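PDB 3SF6: glutaryl-CoA dehydrogenase from Mycobacterium smegmatis, which belongs to the acyl-CoA dehydrogenase family of flavoproteins and is modelled as a four-chain assembly with dihydroflavine-adenine dinucleotide bound. Local coordinates for residues V69-L74 against S110-Q115; S117-A122 against P137-G142; D129-Q134 against R244-T249; V192-T197 against L251-R256; C257-R262 against E333-G338. All coordinates share one frame; numbering follows the deposited sequence.

Contact 1 of 5, residues V69-L74 against S110-Q115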
# COMPACT_ATOMS: atom_id res chain seq x y z
N VAL A 69 2.45 42.04 -6.75
CA VAL A 69 3.41 43.13 -6.72
C VAL A 69 4.51 42.88 -5.70
O VAL A 69 5.70 43.07 -5.97
CB VAL A 69 2.72 44.50 -6.48
CG1 VAL A 69 3.80 45.58 -6.16
CG2 VAL A 69 1.92 44.86 -7.68
N GLU A 70 4.12 42.47 -4.50
CA GLU A 70 5.09 42.17 -3.46
C GLU A 70 6.10 41.13 -3.92
O GLU A 70 7.32 41.28 -3.72
CB GLU A 70 4.35 41.70 -2.18
CG GLU A 70 5.23 41.49 -0.99
CD GLU A 70 4.43 41.22 0.31
OE1 GLU A 70 3.21 41.01 0.23
OE2 GLU A 70 5.03 41.22 1.42
N LEU A 71 5.60 40.03 -4.46
CA LEU A 71 6.46 38.93 -4.88
C LEU A 71 7.35 39.33 -6.06
O LEU A 71 8.53 39.02 -6.10
CB LEU A 71 5.62 37.71 -5.26
CG LEU A 71 4.82 37.10 -4.11
CD1 LEU A 71 3.87 35.99 -4.61
CD2 LEU A 71 5.79 36.60 -3.01
N GLY A 72 6.77 40.07 -7.01
CA GLY A 72 7.53 40.52 -8.17
C GLY A 72 8.65 41.45 -7.78
O GLY A 72 9.78 41.32 -8.28
N GLU A 73 8.34 42.41 -6.90
CA GLU A 73 9.34 43.36 -6.46
C GLU A 73 10.44 42.68 -5.64
O GLU A 73 11.55 43.17 -5.60
CB GLU A 73 8.68 44.56 -5.79
CG GLU A 73 7.85 45.34 -6.88
CD GLU A 73 7.31 46.69 -6.41
OE1 GLU A 73 7.29 46.97 -5.19
OE2 GLU A 73 6.84 47.45 -7.28
N LEU A 74 10.12 41.52 -5.06
CA LEU A 74 11.10 40.67 -4.36
C LEU A 74 11.90 39.76 -5.29
O LEU A 74 12.81 39.03 -4.83
CB LEU A 74 10.41 39.84 -3.25
CG LEU A 74 10.04 40.67 -1.99
CD1 LEU A 74 9.03 39.97 -1.12
CD2 LEU A 74 11.29 41.03 -1.17
N SER A 110 1.21 28.21 -6.68
CA SER A 110 0.47 28.14 -7.95
C SER A 110 0.38 29.47 -8.69
O SER A 110 0.51 29.53 -9.90
CB SER A 110 -0.95 27.55 -7.79
OG SER A 110 -0.95 26.26 -7.21
N LEU A 111 0.13 30.56 -7.96
CA LEU A 111 0.08 31.90 -8.52
C LEU A 111 1.41 32.20 -9.21
O LEU A 111 1.45 32.67 -10.35
CB LEU A 111 -0.21 32.96 -7.42
CG LEU A 111 -0.20 34.43 -7.88
CD1 LEU A 111 -1.13 35.25 -6.96
CD2 LEU A 111 1.21 35.00 -7.87
N VAL A 112 2.50 31.83 -8.53
CA VAL A 112 3.85 32.02 -9.05
C VAL A 112 4.15 31.12 -10.26
O VAL A 112 4.66 31.61 -11.28
CB VAL A 112 4.91 31.76 -7.96
CG1 VAL A 112 6.33 31.81 -8.51
CG2 VAL A 112 4.77 32.80 -6.87
N SER A 113 3.82 29.83 -10.18
CA SER A 113 4.01 28.89 -11.31
C SER A 113 3.32 29.37 -12.59
O SER A 113 3.90 29.33 -13.67
CB SER A 113 3.43 27.50 -10.98
OG SER A 113 4.19 26.86 -10.00
N VAL A 114 2.06 29.82 -12.46
CA VAL A 114 1.31 30.29 -13.61
C VAL A 114 1.95 31.55 -14.16
O VAL A 114 2.12 31.71 -15.37
CB VAL A 114 -0.15 30.55 -13.20
CG1 VAL A 114 -0.84 31.53 -14.18
CG2 VAL A 114 -0.85 29.18 -12.97
N GLN A 115 2.30 32.48 -13.27
CA GLN A 115 2.93 33.74 -13.72
C GLN A 115 4.22 33.50 -14.50
O GLN A 115 4.37 34.02 -15.61
CB GLN A 115 3.17 34.66 -12.53
CG GLN A 115 3.71 36.04 -12.88
CD GLN A 115 2.66 37.01 -13.40
OE1 GLN A 115 1.52 36.63 -13.67
NE2 GLN A 115 3.06 38.29 -13.54
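Leu71 reaches out from the last turns of helix 64-73 and meets Val112 and Leu111 on the flank of helix 106-126. A single methyl does all the touching: Leu71 CD1 lies 4.0 Å from Val112 CG2 and 4.3 Å from Leu111 CD2, set against two consecutive side chains of the second helix. The Leu71 and Val112 side chains cross at about a right angle, so they meet at their methyl ends and not along their lengths. The Leu71 torsion puts CG opposite the carbonyl carbon (chi1 -64°), which sends the branch out across the gap; Val112 contributes the branch that sits beside its own backbone N. With the nearest CA atoms, those of Leu71 and Val112, 8.5 Å apart, the contact is small and purely apolar, and all three residues are buried.

Further out, polar bonds link the second helix to its surroundings. Ser110 OG pairs with Ser106 O within the helix and with Tyr381 OH beyond it. The Gln115 amide is gripped at both ends, OE1 by Gly146 N and NE2 by Met139 O and Arg144 O, tying this turn to the end of helix 129-140 and the chain just after it. On the first helix, Val69 and Glu73 lean on His143, and Glu70 on Arg48 of helix 32-49. Val114, one turn along from Leu111, belongs to the pocket of the dihydroflavine-adenine dinucleotide, and the Leu111 side chain is about 10 Å from that ligand. The arrangement is helix-on-helix packing in the all-helical N-terminal domain of the acyl-CoA dehydrogenase fold.

Contact 2 of 5, residues S117-A122 against P137-G142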
# COMPACT_ATOMS: atom_id res chain seq x y z
N SER A 117 6.33 30.25 -15.03
CA SER A 117 6.62 29.06 -15.84
C SER A 117 5.58 28.73 -16.91
O SER A 117 5.85 27.89 -17.76
CB SER A 117 6.86 27.82 -14.95
OG SER A 117 5.74 27.48 -14.17
N LEU A 118 4.40 29.38 -16.87
CA LEU A 118 3.36 29.20 -17.86
C LEU A 118 3.19 30.45 -18.71
O LEU A 118 3.54 30.43 -19.90
CB LEU A 118 2.02 28.77 -17.25
CG LEU A 118 2.02 27.37 -16.63
CD1 LEU A 118 0.63 27.04 -15.98
CD2 LEU A 118 2.48 26.30 -17.61
N ALA A 119 2.65 31.52 -18.13
CA ALA A 119 2.31 32.73 -18.92
C ALA A 119 3.55 33.47 -19.42
O ALA A 119 3.76 33.61 -20.65
CB ALA A 119 1.37 33.66 -18.15
N MET A 120 4.47 33.84 -18.51
CA MET A 120 5.71 34.49 -18.97
C MET A 120 6.55 33.58 -19.88
O MET A 120 7.09 34.01 -20.92
CB MET A 120 6.54 35.00 -17.79
CG MET A 120 5.94 36.19 -17.08
SD MET A 120 6.79 36.57 -15.51
CE MET A 120 8.23 37.41 -16.16
N TYR A 121 6.71 32.33 -19.47
CA TYR A 121 7.48 31.38 -20.27
C TYR A 121 6.95 31.29 -21.70
O TYR A 121 7.73 31.29 -22.65
CB TYR A 121 7.47 30.00 -19.63
CG TYR A 121 8.30 29.00 -20.43
CD1 TYR A 121 9.66 28.84 -20.20
CD2 TYR A 121 7.71 28.23 -21.39
CE1 TYR A 121 10.42 27.91 -20.95
CE2 TYR A 121 8.45 27.32 -22.15
CZ TYR A 121 9.78 27.18 -21.93
OH TYR A 121 10.45 26.25 -22.68
N ALA A 122 5.62 31.19 -21.85
CA ALA A 122 5.04 31.09 -23.18
C ALA A 122 5.45 32.28 -24.06
O ALA A 122 5.81 32.12 -25.23
CB ALA A 122 3.49 30.98 -23.12
N PRO A 137 8.47 42.67 -18.71
CA PRO A 137 8.98 43.39 -17.51
C PRO A 137 7.89 43.71 -16.48
O PRO A 137 8.12 43.58 -15.29
CB PRO A 137 9.57 44.68 -18.09
CG PRO A 137 9.98 44.26 -19.53
CD PRO A 137 8.87 43.34 -19.97
N ASP A 138 6.70 44.07 -16.94
CA ASP A 138 5.61 44.32 -16.00
C ASP A 138 5.05 43.04 -15.33
O ASP A 138 4.49 43.11 -14.23
CB ASP A 138 4.45 45.02 -16.68
CG ASP A 138 4.71 46.52 -16.93
OD1 ASP A 138 5.70 47.10 -16.42
OD2 ASP A 138 3.87 47.09 -17.65
N MET A 139 5.19 41.91 -16.00
CA MET A 139 4.87 40.62 -15.40
C MET A 139 5.91 40.22 -14.35
O MET A 139 5.58 39.71 -13.27
CB MET A 139 4.70 39.55 -16.49
CG MET A 139 3.46 39.81 -17.34
SD MET A 139 3.31 38.68 -18.71
CE MET A 139 2.42 37.29 -17.92
N ALA A 140 7.17 40.48 -14.63
CA ALA A 140 8.23 40.16 -13.66
C ALA A 140 8.09 41.01 -12.41
O ALA A 140 8.35 40.53 -11.32
CB ALA A 140 9.61 40.39 -14.28
N SER A 141 7.60 42.23 -12.53
CA SER A 141 7.41 43.08 -11.35
C SER A 141 6.10 42.82 -10.62
O SER A 141 5.86 43.38 -9.57
CB SER A 141 7.46 44.56 -11.74
OG SER A 141 6.30 44.91 -12.50
N GLY A 142 5.23 42.04 -11.22
CA GLY A 142 3.95 41.75 -10.64
C GLY A 142 2.88 42.78 -10.90
O GLY A 142 1.73 42.61 -10.45
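Met120 of helix 106-126 and Met139 of helix 129-140 lie side by side, each running toward the other's helix. Segment 137-142 opens at Pro137, inside helix 129-140. The ring nitrogen of Pro137 has no hydrogen to give to the preceding turn; the helix is kinked here, and the N of Asp138 also lacks its bond backward. Asp138 leads away from helix 106-126 and bonds through its backbone to Arg144.

Met139 comes next and faces the other helix. Its CB lies 3.6 Å from Met120 CG, and its chain, bent at the sulfur (chi3 87°), carries CE round until it is 3.8 Å from Ala119 CB. Met120 is bent in the same sense (chi3 78°), and its own terminal methyl passes on to Ala140: Met120 CE is 3.6 Å from Ala140 N and 3.8 Å from Ala140 CB. Each methionine methyl thus ends beside an alanine, Ala119 or Ala140, whose side chain is a single methyl.

Ser141 turns away, and its OG is hydrogen-bonded with His143 ND1. Gly142 closes the helix in a Schellman motif, with Gly142 N bonded to Met139 O at 3.1 Å; its positive phi of 84° suits glycine.

Beyond the pair, Met120 also packs on Leu81 and Cys86, and Met139 on Ile123 and on Val190 of the strand 190-197. Chemically, the meeting side chains offer only methyl, methylene and thioether groups, with Met120 CE also lying against the Ala140 backbone, so the hold rests on burial and shape and not on directional bonds between the two segments.

Contact 3 of 5, residues D129-Q134 against R244-T249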
# COMPACT_ATOMS: atom_id res chain seq x y z
N ASP A 129 9.16 39.83 -30.42
CA ASP A 129 9.86 40.80 -29.59
C ASP A 129 8.88 41.85 -29.06
O ASP A 129 8.98 42.26 -27.90
CB ASP A 129 10.97 41.49 -30.39
CG ASP A 129 12.11 40.55 -30.78
OD1 ASP A 129 12.18 39.40 -30.30
OD2 ASP A 129 12.98 41.02 -31.55
N GLU A 130 7.89 42.23 -29.86
CA GLU A 130 6.90 43.20 -29.40
C GLU A 130 6.15 42.71 -28.16
O GLU A 130 5.93 43.46 -27.20
CB GLU A 130 5.90 43.52 -30.54
CG GLU A 130 4.84 44.61 -30.26
CD GLU A 130 3.67 44.59 -31.29
OE1 GLU A 130 3.85 44.09 -32.43
OE2 GLU A 130 2.55 45.04 -30.94
N GLN A 131 5.73 41.44 -28.19
CA GLN A 131 5.03 40.84 -27.04
C GLN A 131 5.92 40.74 -25.79
O GLN A 131 5.50 41.07 -24.64
CB GLN A 131 4.50 39.43 -27.43
CG GLN A 131 3.30 39.49 -28.38
CD GLN A 131 3.10 38.22 -29.15
OE1 GLN A 131 3.92 37.29 -29.08
NE2 GLN A 131 2.00 38.14 -29.90
N LYS A 132 7.16 40.32 -25.99
CA LYS A 132 8.08 40.21 -24.90
C LYS A 132 8.34 41.55 -24.26
O LYS A 132 8.34 41.68 -23.05
CB LYS A 132 9.40 39.60 -25.38
CG LYS A 132 9.27 38.18 -25.79
CD LYS A 132 10.63 37.58 -26.09
CE LYS A 132 10.61 36.58 -27.18
NZ LYS A 132 11.98 36.37 -27.80
N ASP A 133 8.58 42.56 -25.09
CA ASP A 133 8.94 43.86 -24.58
C ASP A 133 7.72 44.53 -23.92
O ASP A 133 7.87 45.26 -22.94
CB ASP A 133 9.49 44.74 -25.72
CG ASP A 133 10.83 44.26 -26.26
OD1 ASP A 133 11.55 43.53 -25.55
OD2 ASP A 133 11.19 44.69 -27.40
N GLN A 134 6.53 44.26 -24.45
CA GLN A 134 5.32 44.88 -23.90
C GLN A 134 4.96 44.30 -22.53
O GLN A 134 4.59 45.04 -21.63
CB GLN A 134 4.15 44.73 -24.85
CG GLN A 134 2.84 45.23 -24.24
CD GLN A 134 1.70 45.36 -25.22
OE1 GLN A 134 1.83 45.06 -26.42
NE2 GLN A 134 0.54 45.80 -24.71
N ARG A 244 -1.04 36.74 -32.06
CA ARG A 244 -0.65 35.33 -32.15
C ARG A 244 0.80 35.18 -31.70
O ARG A 244 1.62 36.02 -32.02
CB ARG A 244 -0.83 34.83 -33.60
CG ARG A 244 -0.40 33.39 -33.85
CD ARG A 244 -0.60 33.00 -35.34
NE ARG A 244 -0.08 34.00 -36.27
CZ ARG A 244 1.15 34.01 -36.79
NH1 ARG A 244 2.02 33.05 -36.51
NH2 ARG A 244 1.51 34.99 -37.61
N LEU A 245 1.09 34.12 -30.95
CA LEU A 245 2.48 33.79 -30.61
C LEU A 245 3.14 33.18 -31.84
O LEU A 245 2.79 32.07 -32.24
CB LEU A 245 2.49 32.78 -29.45
CG LEU A 245 2.06 33.28 -28.08
CD1 LEU A 245 1.90 32.01 -27.16
CD2 LEU A 245 3.11 34.22 -27.47
N PRO A 246 4.09 33.91 -32.47
CA PRO A 246 4.59 33.40 -33.74
C PRO A 246 5.33 32.08 -33.67
O PRO A 246 5.38 31.34 -34.65
CB PRO A 246 5.53 34.54 -34.22
CG PRO A 246 5.92 35.27 -32.98
CD PRO A 246 4.70 35.21 -32.10
N GLY A 247 5.95 31.78 -32.53
CA GLY A 247 6.80 30.60 -32.43
C GLY A 247 6.05 29.33 -32.07
O GLY A 247 6.62 28.24 -32.18
N ALA A 248 4.75 29.47 -31.76
CA ALA A 248 3.93 28.33 -31.34
C ALA A 248 3.16 27.78 -32.53
O ALA A 248 2.28 28.45 -33.06
CB ALA A 248 2.99 28.73 -30.19
N THR A 249 3.54 26.59 -32.99
CA THR A 249 2.95 26.04 -34.22
C THR A 249 2.35 24.63 -34.05
O THR A 249 1.93 24.00 -35.03
CB THR A 249 3.95 26.04 -35.38
OG1 THR A 249 5.06 25.22 -35.04
CG2 THR A 249 4.42 27.48 -35.74
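Gln131 swings CG to the side opposite its carbonyl carbon (chi1 -73°) and stays extended beyond it, which carries its amide from helix 129-140 to the loop at Arg244, Leu245 and Pro246. There NE2 donates to Arg244 O over 3.0 Å, with an N-H...O angle of 160°. The acceptor lies close to the plane of the glutamine amide, but seen from the other end the donor stands well above the Arg244 carbonyl plane, 67° out of it, so the bond comes in over the peptide and not along a lone pair.

The other end of the amide rests among hydrocarbon. Gln131 OE1 is 3.6 Å from Leu245 CD2 and 3.7 Å from Pro246 CD. Its hydrogen bond is to Ser128 N, just ahead of the helix, while NE2 has a further, weak one to Ser242 O. The amide is therefore held at both atoms, which sets which end is oxygen and which nitrogen.

The loop keeps its shape through a type I beta turn from Leu245 to Ala248, closed by Ala248 N on Leu245 O at 3.3 Å. Leu245 sinks its side chain between helix and sheet, onto Val192, Trp194, Val205 and Phe126. Arg244 starts away from the helix, and its NE forms a salt bridge with Asp241.

One buried glutamine amide thus joins the N-terminal helical domain to the loop that leaves the beta domain: its directional bond uses a backbone carbonyl of the loop, while the Leu245 and Pro246 side chains supply the apolar flank.

Contact 4 of 5, residues V192-T197 against L251-R256. With SO4 (sulfate ion), chain M.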
# COMPACT_ATOMS: atom_id res chain seq x y z
N VAL A 192 -2.77 33.85 -21.80
CA VAL A 192 -2.17 33.13 -22.91
C VAL A 192 -3.14 32.00 -23.22
O VAL A 192 -3.30 31.09 -22.41
CB VAL A 192 -0.76 32.61 -22.60
CG1 VAL A 192 -0.27 31.71 -23.74
CG2 VAL A 192 0.23 33.80 -22.35
N VAL A 193 -3.85 32.10 -24.34
CA VAL A 193 -4.97 31.22 -24.64
C VAL A 193 -4.60 30.33 -25.84
O VAL A 193 -4.15 30.84 -26.88
CB VAL A 193 -6.25 32.01 -24.93
CG1 VAL A 193 -7.41 31.09 -25.31
CG2 VAL A 193 -6.62 32.86 -23.71
N TRP A 194 -4.82 29.02 -25.68
CA TRP A 194 -4.54 28.02 -26.70
C TRP A 194 -5.82 27.66 -27.43
O TRP A 194 -6.86 27.48 -26.81
CB TRP A 194 -3.87 26.78 -26.07
CG TRP A 194 -2.62 27.17 -25.36
CD1 TRP A 194 -2.49 27.44 -24.03
CD2 TRP A 194 -1.36 27.49 -25.96
NE1 TRP A 194 -1.21 27.84 -23.75
CE2 TRP A 194 -0.49 27.90 -24.92
CE3 TRP A 194 -0.86 27.45 -27.27
CZ2 TRP A 194 0.83 28.28 -25.14
CZ3 TRP A 194 0.48 27.82 -27.49
CH2 TRP A 194 1.31 28.21 -26.43
N ALA A 195 -5.75 27.57 -28.75
CA ALA A 195 -6.94 27.34 -29.59
C ALA A 195 -6.59 26.46 -30.76
O ALA A 195 -5.45 26.47 -31.24
CB ALA A 195 -7.55 28.70 -30.11
N ARG A 196 -7.57 25.73 -31.27
CA ARG A 196 -7.40 24.99 -32.51
C ARG A 196 -7.69 25.93 -33.70
O ARG A 196 -8.61 26.75 -33.65
CB ARG A 196 -8.31 23.76 -32.55
CG ARG A 196 -9.77 24.07 -32.73
CD ARG A 196 -10.64 22.84 -32.74
NE ARG A 196 -11.99 23.23 -32.38
CZ ARG A 196 -12.96 23.46 -33.26
NH1 ARG A 196 -12.75 23.33 -34.56
NH2 ARG A 196 -14.15 23.83 -32.81
N THR A 197 -6.90 25.79 -34.76
CA THR A 197 -7.11 26.51 -36.03
C THR A 197 -7.08 25.48 -37.14
O THR A 197 -6.69 24.31 -36.93
CB THR A 197 -6.02 27.57 -36.30
OG1 THR A 197 -4.83 26.93 -36.78
CG2 THR A 197 -5.70 28.38 -35.03
N LEU A 251 0.79 21.54 -30.74
CA LEU A 251 0.53 21.19 -29.34
C LEU A 251 1.81 21.14 -28.52
O LEU A 251 1.82 21.32 -27.30
CB LEU A 251 -0.21 19.84 -29.26
CG LEU A 251 -0.80 19.48 -27.88
CD1 LEU A 251 -1.98 20.42 -27.45
CD2 LEU A 251 -1.23 18.00 -27.89
N GLY A 252 2.94 20.90 -29.17
CA GLY A 252 4.19 20.91 -28.43
C GLY A 252 4.50 22.23 -27.72
O GLY A 252 5.17 22.21 -26.67
N ALA A 253 4.00 23.36 -28.22
CA ALA A 253 4.24 24.66 -27.54
C ALA A 253 3.62 24.70 -26.14
O ALA A 253 4.35 24.93 -25.19
CB ALA A 253 3.78 25.86 -28.41
N PRO A 254 2.31 24.45 -25.99
CA PRO A 254 1.83 24.49 -24.62
C PRO A 254 2.44 23.40 -23.74
O PRO A 254 2.66 23.61 -22.54
CB PRO A 254 0.30 24.29 -24.76
CG PRO A 254 0.10 23.74 -26.14
CD PRO A 254 1.18 24.39 -26.95
N LEU A 255 2.72 22.24 -24.32
CA LEU A 255 3.37 21.16 -23.58
C LEU A 255 4.75 21.53 -23.09
O LEU A 255 5.14 21.10 -22.00
CB LEU A 255 3.42 19.83 -24.37
CG LEU A 255 2.06 19.22 -24.73
CD1 LEU A 255 2.18 17.90 -25.48
CD2 LEU A 255 1.21 19.04 -23.51
N ARG A 256 5.52 22.30 -23.85
CA ARG A 256 6.82 22.76 -23.33
C ARG A 256 6.64 23.64 -22.10
O ARG A 256 7.44 23.56 -21.16
CB ARG A 256 7.61 23.55 -24.38
CG ARG A 256 8.40 22.74 -25.42
CD ARG A 256 9.22 23.71 -26.37
NE ARG A 256 10.02 24.69 -25.60
CZ ARG A 256 10.74 25.70 -26.13
NH1 ARG A 256 10.76 25.91 -27.45
NH2 ARG A 256 11.43 26.52 -25.34
S SO4 M . -0.98 20.13 -33.88
O1 SO4 M . -0.19 19.60 -34.98
O2 SO4 M . -2.33 19.55 -33.96
O3 SO4 M . -1.08 21.55 -34.03
O4 SO4 M . -0.30 19.67 -32.64
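Trp194 and Pro254 pack strand 190-197 of the central beta domain against the first turn of helix 252-286, the long helix that opens the C-terminal helical domain of the acyl-CoA dehydrogenase fold. The tight part is the proline laid over one face of the indole. Pro254 CD lies 3.7 Å from the centroid of the six-membered ring of Trp194 and 20° off its normal, a CH-pi contact, and comes within 3.5 Å of Trp194 CZ3. Pro254 CB stands 3.7 Å above the plane over the middle of the Trp194 ring system, so the pyrrolidine spans both rings. Ala253 adds its CB obliquely, 3.9 Å from Trp194 CH2. The indole is aimed at the helix because CG is turned opposite the carbonyl carbon (chi1 -58°).

Other neighbours hem in the tryptophan: Phe148 meets it with its ring plane steeply inclined, and Leu150 and Ala248 touch it as well. Its side chain is about 7 Å from the bound dihydroflavine-adenine dinucleotide. Ala253 in turn reaches Phe126 of helix 106-126.

The solvent side is looser. Leu251 is partly exposed; it starts away from the strand although its end turns back nearer, without touching it. Arg256, farther along the helix, is exposed and bonds through NH2 to Tyr121 OH. At the N-terminal end of the helix sits a sulfate ion, probably from the crystallisation liquor, held also by Ile201 N. Leu251 N donates to sulfate O4 over 2.9 Å in a nearly straight bond, with an N-H...O angle of 170°.

Contact 5 of 5, residues C257-R262 against E333-G338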
# COMPACT_ATOMS: atom_id res chain seq x y z
N CYS A 257 5.60 24.47 -22.11
CA CYS A 257 5.30 25.33 -20.95
C CYS A 257 4.98 24.43 -19.75
O CYS A 257 5.47 24.64 -18.63
CB CYS A 257 4.12 26.24 -21.22
SG CYS A 257 4.35 27.32 -22.67
N LEU A 258 4.12 23.44 -19.96
CA LEU A 258 3.76 22.54 -18.85
C LEU A 258 4.99 21.87 -18.27
O LEU A 258 5.07 21.69 -17.06
CB LEU A 258 2.77 21.46 -19.27
CG LEU A 258 1.43 21.94 -19.81
CD1 LEU A 258 0.49 20.78 -20.20
CD2 LEU A 258 0.73 22.80 -18.82
N ASN A 259 5.92 21.46 -19.11
CA ASN A 259 7.12 20.80 -18.60
C ASN A 259 7.97 21.74 -17.76
O ASN A 259 8.58 21.32 -16.79
CB ASN A 259 7.82 20.08 -19.72
CG ASN A 259 7.06 18.74 -20.09
OD1 ASN A 259 6.84 17.88 -19.21
ND2 ASN A 259 6.70 18.56 -21.35
N GLU A 260 7.97 23.02 -18.08
CA GLU A 260 8.63 23.99 -17.19
C GLU A 260 7.93 24.10 -15.85
O GLU A 260 8.58 24.04 -14.78
CB GLU A 260 8.68 25.35 -17.85
CG GLU A 260 9.50 25.36 -19.08
CD GLU A 260 10.95 24.97 -18.84
OE1 GLU A 260 11.53 25.49 -17.86
OE2 GLU A 260 11.49 24.16 -19.64
N ALA A 261 6.62 24.24 -15.87
CA ALA A 261 5.85 24.33 -14.63
C ALA A 261 5.93 23.08 -13.76
O ALA A 261 6.09 23.14 -12.52
CB ALA A 261 4.42 24.70 -14.91
N ARG A 262 5.83 21.91 -14.41
CA ARG A 262 5.95 20.62 -13.73
C ARG A 262 7.20 20.49 -12.94
O ARG A 262 7.21 19.98 -11.82
CB ARG A 262 5.82 19.46 -14.73
CG ARG A 262 4.41 19.35 -15.32
CD ARG A 262 4.40 18.48 -16.58
NE ARG A 262 3.06 18.19 -17.06
CZ ARG A 262 2.78 17.66 -18.25
NH1 ARG A 262 3.77 17.30 -19.07
NH2 ARG A 262 1.51 17.47 -18.59
N GLU A 333 9.72 12.86 -19.97
CA GLU A 333 9.52 11.63 -19.21
C GLU A 333 10.32 11.60 -17.91
O GLU A 333 9.93 10.92 -16.95
CB GLU A 333 9.83 10.38 -20.05
CG GLU A 333 11.23 10.31 -20.64
CD GLU A 333 11.44 10.96 -21.98
OE1 GLU A 333 10.74 11.94 -22.36
OE2 GLU A 333 12.42 10.56 -22.68
N GLN A 334 11.42 12.33 -17.85
CA GLN A 334 12.18 12.47 -16.59
C GLN A 334 11.45 13.41 -15.63
O GLN A 334 11.31 13.09 -14.44
CB GLN A 334 13.62 12.91 -16.90
CG GLN A 334 14.41 11.88 -17.65
CD GLN A 334 15.77 12.35 -18.11
OE1 GLN A 334 15.92 13.43 -18.69
NE2 GLN A 334 16.78 11.47 -17.94
N VAL A 335 10.97 14.55 -16.11
CA VAL A 335 10.14 15.44 -15.29
C VAL A 335 8.97 14.65 -14.71
O VAL A 335 8.59 14.84 -13.55
CB VAL A 335 9.61 16.65 -16.09
CG1 VAL A 335 8.62 17.49 -15.27
CG2 VAL A 335 10.77 17.51 -16.60
N SER A 336 8.35 13.79 -15.54
CA SER A 336 7.20 12.98 -15.08
C SER A 336 7.53 12.04 -13.92
O SER A 336 6.67 11.77 -13.10
CB SER A 336 6.57 12.19 -16.26
OG SER A 336 5.90 13.06 -17.14
N LEU A 337 8.73 11.49 -13.90
CA LEU A 337 9.17 10.72 -12.72
C LEU A 337 8.99 11.55 -11.46
O LEU A 337 8.42 11.08 -10.48
CB LEU A 337 10.65 10.30 -12.81
CG LEU A 337 11.00 9.30 -13.90
CD1 LEU A 337 12.55 9.22 -14.03
CD2 LEU A 337 10.42 7.95 -13.51
N GLY A 338 9.50 12.77 -11.48
CA GLY A 338 9.42 13.64 -10.32
C GLY A 338 8.00 14.06 -9.99
O GLY A 338 7.65 14.15 -8.81
O HOH W 1 6.10 15.73 -18.01
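Within segments 257-262 and 333-338, both helical, the nearest CA atoms are those of Arg262 and Val335, 6.8 Å apart, near enough for a beta carbon to serve as a contact surface. Val335 CG1, set opposite its backbone N (chi1 174°), presses on Arg262 CB at 3.5 Å and lies 4.1 Å from Asn259 O, so one methyl rests against residues one turn apart on the other helix.

Within the first helix, the Arg262 chain stretches out from CG to NE, and Arg262 NH1 donates to Asn259 OD1 over 3.1 Å with an N-H...O angle of 153°. The oxygen lies at the edge of the guanidinium, in its plane, whereas the donor stands 52° out of the asparagine carbonyl plane. Leu258 CB lies over one guanidinium face, and Arg262 NE bonds to Glu382 O, which together fix the rotation of the group. The polar link across runs through a water: it donates to Asn259 OD1 at 2.6 Å and accepts from Ser336 OG at 2.8 Å, and weakly from Arg262 NH1. Ser336 OG is hydrogen-bonded to His388 ND1 too.

The Arg262 side chain is about 7 Å from a bound dihydroflavine-adenine dinucleotide. Around the pair, Cys257 and Ala261 pack on helix 106-126, Leu258 touches Phe148 of strand 146-149, and Ser336 rests on Ile391 and Ile392 of helix 385-397. Farther round helix 332-357, Glu333 forms a salt bridge with Arg18 of the second subunit, so this helix also faces a neighbouring chain.

Contacts 1 and 2 share helix 106-126 in the N-terminal helical domain, with centres 9 Å apart. Contacts 2 and 3 share helix 129-140, contact 3 using its start and contact 2 its end, with centres 13 Å apart. Contact 4, again 13 Å from contact 3, sets strand 190-197 against helix 252-286, and that same helix continues into contact 5, with centres 16 Å apart. Along the chain contact 3 interlaces with contacts 2 and 4, while the other pairs run in series. Helical N-terminal, central beta and helical C-terminal parts are thereby joined, with contacts 4 and 5 each having a side chain about 7 Å from a bound dihydroflavine-adenine dinucleotide.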